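Local coordinates for protein nucleoporin nup120 (Schizosaccharomyces pombe, PDB 4GQ2) that serves as a structural component of the nuclear pore complex, and may help dock transiently associated nuclear transport factors, at residues P569-G581 / T639-L653. Numbering follows the deposited sequence.
Sequences PSLIEGYQILDLG and TLVSLENPMRDIDSL
Ile-577 projects as a knob into a hole formed by Leu-640, Pro-646, Asp-649 and Ile-650. Its chi1 of -50° sets CG1 beside the backbone N and turns CG2 onto CG2 of Ile-650, 3.4 Å away. CD1 ends against Pro-646 and 3.8 Å from Asp-649 CB. Leu-643 flanks the hole, its CD1 3.6 Å from Ile-577 CG1, the two side chains running alongside one another but pointing opposite ways. One turn earlier the helices come close at Gly-574, whose O is 3.3 Å from CD2 of Leu-653; one turn later, Leu-580 CD1 meets Leu-640 CD2. Within the helical part of this nucleoporin, helix 571-581 thus crosses helix 646-653 almost perpendicularly (-85°, axes 8.3 Å apart) and also packs on helix 630-641 and the link to helix 646-658, through Leu-640 and Leu-643. Buried acids lie directly beside this core: Asp-649 turns its carboxylate to Ser-570, whose OG donates to OD1 at 2.6 Å from well outside the carboxylate plane, and to Glu-573. Asp-649 OD2 lies 3.0 Å from Glu-573 OE1, the carboxylates 63° apart, and Glu-573 OE2 is equally near Glu-644 OE2. Neither pair is hydrogen-bonded as modelled, so Glu-573 or Glu-644 may be protonated; Arg-648 offers Asp-649 a long, charge-only salt bridge. Further out, helix 672-703 backs the knob, with Leu-699 against Ile-577 and Phe-696 against Ile-650.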
loop_
_atom_site.group_PDB
_atom_site.type_symbol
_atom_site.label_atom_id
_atom_site.label_comp_id
_atom_site.label_asym_id
_atom_site.label_seq_id
_atom_site.Cartn_x
_atom_site.Cartn_y
_atom_site.Cartn_z
ATOM N N PRO A 569 -33.287 -25.881 -1.036
ATOM C CA PRO A 569 -33.061 -24.677 -0.237
ATOM C C PRO A 569 -32.623 -25.124 1.170
ATOM O O PRO A 569 -32.922 -26.255 1.556
ATOM C CB PRO A 569 -34.442 -24.012 -0.203
ATOM C CG PRO A 569 -35.415 -25.113 -0.463
ATOM C CD PRO A 569 -34.710 -26.062 -1.385
ATOM N N SER A 570 -31.933 -24.288 1.948
ATOM C CA SER A 570 -31.670 -22.878 1.670
ATOM C C SER A 570 -30.408 -22.628 0.845
ATOM O O SER A 570 -30.004 -21.474 0.657
ATOM C CB SER A 570 -31.546 -22.134 2.998
ATOM O OG SER A 570 -32.717 -22.283 3.784
ATOM N N LEU A 571 -29.793 -23.705 0.362
ATOM C CA LEU A 571 -28.542 -23.618 -0.386
ATOM C C LEU A 571 -28.711 -22.760 -1.636
ATOM O O LEU A 571 -28.008 -21.758 -1.803
ATOM C CB LEU A 571 -28.016 -25.018 -0.747
ATOM C CG LEU A 571 -27.369 -25.931 0.313
ATOM C CD1 LEU A 571 -26.120 -25.304 0.928
ATOM C CD2 LEU A 571 -28.348 -26.370 1.399
ATOM N N ILE A 572 -29.664 -23.147 -2.487
ATOM C CA ILE A 572 -29.985 -22.420 -3.721
ATOM C C ILE A 572 -30.482 -21.006 -3.409
ATOM O O ILE A 572 -30.020 -20.031 -4.006
ATOM C CB ILE A 572 -31.026 -23.187 -4.580
ATOM C CG1 ILE A 572 -30.438 -24.515 -5.084
ATOM C CG2 ILE A 572 -31.512 -22.335 -5.750
ATOM C CD1 ILE A 572 -31.459 -25.508 -5.603
ATOM N N GLU A 573 -31.405 -20.902 -2.458
ATOM C CA GLU A 573 -32.009 -19.621 -2.109
ATOM C C GLU A 573 -31.006 -18.602 -1.575
ATOM O O GLU A 573 -31.132 -17.411 -1.852
ATOM C CB GLU A 573 -33.146 -19.818 -1.115
ATOM C CG GLU A 573 -34.390 -20.416 -1.744
ATOM C CD GLU A 573 -35.610 -20.318 -0.851
ATOM O OE1 GLU A 573 -35.573 -19.580 0.161
ATOM O OE2 GLU A 573 -36.613 -20.984 -1.177
ATOM N N GLY A 574 -30.023 -19.079 -0.812
ATOM C CA GLY A 574 -28.934 -18.237 -0.318
ATOM C C GLY A 574 -28.124 -17.654 -1.461
ATOM O O GLY A 574 -27.821 -16.453 -1.476
ATOM N N TYR A 575 -27.780 -18.510 -2.421
ATOM C CA TYR A 575 -27.097 -18.089 -3.642
ATOM C C TYR A 575 -27.867 -16.980 -4.351
ATOM O O TYR A 575 -27.286 -15.963 -4.745
ATOM C CB TYR A 575 -26.921 -19.281 -4.582
ATOM C CG TYR A 575 -25.721 -20.149 -4.285
ATOM C CD1 TYR A 575 -25.207 -20.254 -2.993
ATOM C CD2 TYR A 575 -25.112 -20.888 -5.297
ATOM C CE1 TYR A 575 -24.114 -21.057 -2.722
ATOM C CE2 TYR A 575 -24.015 -21.693 -5.034
ATOM C CZ TYR A 575 -23.520 -21.773 -3.746
ATOM O OH TYR A 575 -22.431 -22.569 -3.484
ATOM N N GLN A 576 -29.177 -17.180 -4.495
ATOM C CA GLN A 576 -30.050 -16.209 -5.150
ATOM C C GLN A 576 -29.995 -14.828 -4.503
ATOM O O GLN A 576 -29.935 -13.820 -5.211
ATOM C CB GLN A 576 -31.485 -16.723 -5.195
ATOM C CG GLN A 576 -31.656 -17.929 -6.106
ATOM C CD GLN A 576 -33.067 -18.492 -6.111
ATOM O OE1 GLN A 576 -33.837 -18.320 -5.160
ATOM N NE2 GLN A 576 -33.412 -19.174 -7.192
ATOM N N ILE A 577 -30.008 -14.793 -3.169
ATOM C CA ILE A 577 -29.926 -13.540 -2.418
ATOM C C ILE A 577 -28.545 -12.891 -2.571
ATOM O O ILE A 577 -28.440 -11.662 -2.683
ATOM C CB ILE A 577 -30.242 -13.727 -0.918
ATOM C CG1 ILE A 577 -31.546 -14.509 -0.725
ATOM C CG2 ILE A 577 -30.340 -12.372 -0.221
ATOM C CD1 ILE A 577 -31.668 -15.207 0.616
ATOM N N LEU A 578 -27.492 -13.709 -2.578
ATOM C CA LEU A 578 -26.141 -13.197 -2.808
ATOM C C LEU A 578 -26.085 -12.444 -4.141
ATOM O O LEU A 578 -25.558 -11.330 -4.207
ATOM C CB LEU A 578 -25.090 -14.320 -2.744
ATOM C CG LEU A 578 -23.594 -14.066 -3.034
ATOM C CD1 LEU A 578 -23.304 -14.147 -4.531
ATOM C CD2 LEU A 578 -23.053 -12.761 -2.442
ATOM N N ASP A 579 -26.654 -13.040 -5.190
ATOM C CA ASP A 579 -26.682 -12.387 -6.492
ATOM C C ASP A 579 -27.431 -11.055 -6.445
ATOM O O ASP A 579 -27.045 -10.099 -7.128
ATOM C CB ASP A 579 -27.274 -13.307 -7.556
ATOM C CG ASP A 579 -27.154 -12.730 -8.949
ATOM O OD1 ASP A 579 -26.018 -12.618 -9.450
ATOM O OD2 ASP A 579 -28.195 -12.384 -9.539
ATOM N N LEU A 580 -28.488 -10.997 -5.633
ATOM C CA LEU A 580 -29.218 -9.748 -5.399
ATOM C C LEU A 580 -28.318 -8.668 -4.779
ATOM O O LEU A 580 -28.439 -7.487 -5.107
ATOM C CB LEU A 580 -30.457 -9.991 -4.517
ATOM C CG LEU A 580 -31.627 -10.854 -5.020
ATOM C CD1 LEU A 580 -32.729 -10.908 -3.978
ATOM C CD2 LEU A 580 -32.203 -10.348 -6.335
ATOM N N GLY A 581 -27.419 -9.082 -3.885
ATOM C CA GLY A 581 -26.432 -8.188 -3.291
ATOM C C GLY A 581 -25.400 -7.732 -4.305
ATOM O O GLY A 581 -25.107 -6.529 -4.406
ATOM N N THR A 639 -38.947 -10.404 -4.890
ATOM C CA THR A 639 -38.213 -11.677 -4.912
ATOM C C THR A 639 -37.730 -12.079 -3.526
ATOM O O THR A 639 -37.561 -13.267 -3.260
ATOM C CB THR A 639 -37.068 -11.769 -5.972
ATOM O OG1 THR A 639 -35.795 -11.939 -5.339
ATOM C CG2 THR A 639 -37.049 -10.581 -6.905
ATOM N N LEU A 640 -37.527 -11.103 -2.639
ATOM C CA LEU A 640 -37.147 -11.414 -1.254
ATOM C C LEU A 640 -38.312 -11.967 -0.432
ATOM O O LEU A 640 -38.133 -12.889 0.371
ATOM C CB LEU A 640 -36.526 -10.208 -0.558
ATOM C CG LEU A 640 -35.063 -9.898 -0.897
ATOM C CD1 LEU A 640 -34.702 -8.515 -0.371
ATOM C CD2 LEU A 640 -34.107 -10.972 -0.373
ATOM N N VAL A 641 -39.499 -11.409 -0.648
ATOM C CA VAL A 641 -40.723 -11.878 0.014
ATOM C C VAL A 641 -41.085 -13.315 -0.389
ATOM O O VAL A 641 -41.657 -14.064 0.405
ATOM C CB VAL A 641 -41.900 -10.915 -0.264
ATOM C CG1 VAL A 641 -43.239 -11.536 0.107
ATOM C CG2 VAL A 641 -41.691 -9.608 0.487
ATOM N N SER A 642 -40.730 -13.697 -1.612
ATOM C CA SER A 642 -41.077 -15.013 -2.139
ATOM C C SER A 642 -40.255 -16.133 -1.509
ATOM O O SER A 642 -40.537 -17.309 -1.723
ATOM C CB SER A 642 -40.877 -15.045 -3.651
ATOM O OG SER A 642 -39.574 -15.504 -3.969
ATOM N N LEU A 643 -39.229 -15.769 -0.751
ATOM C CA LEU A 643 -38.324 -16.763 -0.189
ATOM C C LEU A 643 -38.777 -17.198 1.201
ATOM O O LEU A 643 -39.209 -16.378 2.010
ATOM C CB LEU A 643 -36.881 -16.238 -0.171
ATOM C CG LEU A 643 -36.275 -15.870 -1.539
ATOM C CD1 LEU A 643 -35.076 -14.946 -1.393
ATOM C CD2 LEU A 643 -35.896 -17.098 -2.355
ATOM N N GLU A 644 -38.704 -18.501 1.459
ATOM C CA GLU A 644 -38.986 -19.036 2.786
ATOM C C GLU A 644 -37.779 -18.805 3.697
ATOM O O GLU A 644 -36.744 -19.463 3.560
ATOM C CB GLU A 644 -39.372 -20.525 2.725
ATOM C CG GLU A 644 -38.804 -21.304 1.539
ATOM C CD GLU A 644 -39.768 -21.381 0.359
ATOM O OE1 GLU A 644 -40.729 -22.182 0.430
ATOM O OE2 GLU A 644 -39.561 -20.654 -0.646
ATOM N N ASN A 645 -37.924 -17.844 4.605
ATOM C CA ASN A 645 -36.860 -17.439 5.533
ATOM C C ASN A 645 -35.539 -16.986 4.872
ATOM O O ASN A 645 -34.506 -17.648 5.012
ATOM C CB ASN A 645 -36.612 -18.529 6.589
ATOM C CG ASN A 645 -36.233 -17.956 7.946
ATOM O OD1 ASN A 645 -35.800 -16.801 8.057
ATOM N ND2 ASN A 645 -36.400 -18.761 8.990
ATOM N N PRO A 646 -35.563 -15.833 4.176
ATOM C CA PRO A 646 -34.356 -15.330 3.509
ATOM C C PRO A 646 -33.233 -14.963 4.480
ATOM O O PRO A 646 -32.063 -15.212 4.177
ATOM C CB PRO A 646 -34.833 -14.067 2.780
ATOM C CG PRO A 646 -36.305 -13.971 2.994
ATOM C CD PRO A 646 -36.671 -14.863 4.134
ATOM N N MET A 647 -33.586 -14.386 5.630
ATOM C CA MET A 647 -32.589 -13.959 6.607
ATOM C C MET A 647 -31.711 -15.115 7.073
ATOM O O MET A 647 -30.484 -14.976 7.133
ATOM C CB MET A 647 -33.221 -13.235 7.800
ATOM C CG MET A 647 -32.185 -12.745 8.807
ATOM S SD MET A 647 -32.724 -11.384 9.854
ATOM C CE MET A 647 -33.468 -12.261 11.229
ATOM N N ARG A 648 -32.338 -16.252 7.381
ATOM C CA ARG A 648 -31.606 -17.449 7.793
ATOM C C ARG A 648 -30.668 -17.892 6.673
ATOM O O ARG A 648 -29.521 -18.246 6.927
ATOM C CB ARG A 648 -32.581 -18.576 8.141
ATOM C CG ARG A 648 -31.944 -19.830 8.730
ATOM C CD ARG A 648 -32.476 -21.084 8.044
ATOM N NE ARG A 648 -33.939 -21.180 8.083
ATOM C CZ ARG A 648 -34.680 -21.869 7.215
ATOM N NH1 ARG A 648 -34.109 -22.530 6.215
ATOM N NH2 ARG A 648 -36.001 -21.891 7.341
ATOM N N ASP A 649 -31.169 -17.843 5.438
ATOM C CA ASP A 649 -30.428 -18.284 4.257
ATOM C C ASP A 649 -29.132 -17.502 4.060
ATOM O O ASP A 649 -28.059 -18.106 3.958
ATOM C CB ASP A 649 -31.299 -18.192 2.995
ATOM C CG ASP A 649 -32.597 -18.987 3.107
ATOM O OD1 ASP A 649 -32.770 -19.733 4.095
ATOM O OD2 ASP A 649 -33.452 -18.861 2.203
ATOM N N ILE A 650 -29.216 -16.172 4.018
ATOM C CA ILE A 650 -27.993 -15.367 3.895
ATOM C C ILE A 650 -27.112 -15.432 5.120
ATOM O O ILE A 650 -25.893 -15.416 4.995
ATOM C CB ILE A 650 -28.218 -13.894 3.498
ATOM C CG1 ILE A 650 -29.540 -13.361 4.048
ATOM C CG2 ILE A 650 -28.098 -13.761 1.986
ATOM C CD1 ILE A 650 -29.774 -11.888 3.799
ATOM N N ASP A 651 -27.731 -15.525 6.293
ATOM C CA ASP A 651 -27.000 -15.757 7.533
ATOM C C ASP A 651 -26.082 -16.970 7.388
ATOM O O ASP A 651 -24.900 -16.894 7.718
ATOM C CB ASP A 651 -27.974 -15.948 8.702
ATOM C CG ASP A 651 -27.396 -15.502 10.029
ATOM O OD1 ASP A 651 -26.357 -16.051 10.449
ATOM O OD2 ASP A 651 -27.995 -14.610 10.664
ATOM N N SER A 652 -26.626 -18.071 6.868
ATOM C CA SER A 652 -25.860 -19.304 6.648
ATOM C C SER A 652 -24.796 -19.151 5.568
ATOM O O SER A 652 -23.663 -19.618 5.738
ATOM C CB SER A 652 -26.791 -20.470 6.293
ATOM O OG SER A 652 -27.648 -20.775 7.377
ATOM N N LEU A 653 -25.164 -18.516 4.454
ATOM C CA LEU A 653 -24.202 -18.253 3.386
ATOM C C LEU A 653 -23.060 -17.346 3.865
ATOM O O LEU A 653 -21.892 -17.636 3.600
ATOM C CB LEU A 653 -24.887 -17.678 2.143
ATOM C CG LEU A 653 -24.013 -17.537 0.888
ATOM C CD1 LEU A 653 -23.222 -18.800 0.592
ATOM C CD2 LEU A 653 -24.851 -17.151 -0.315
#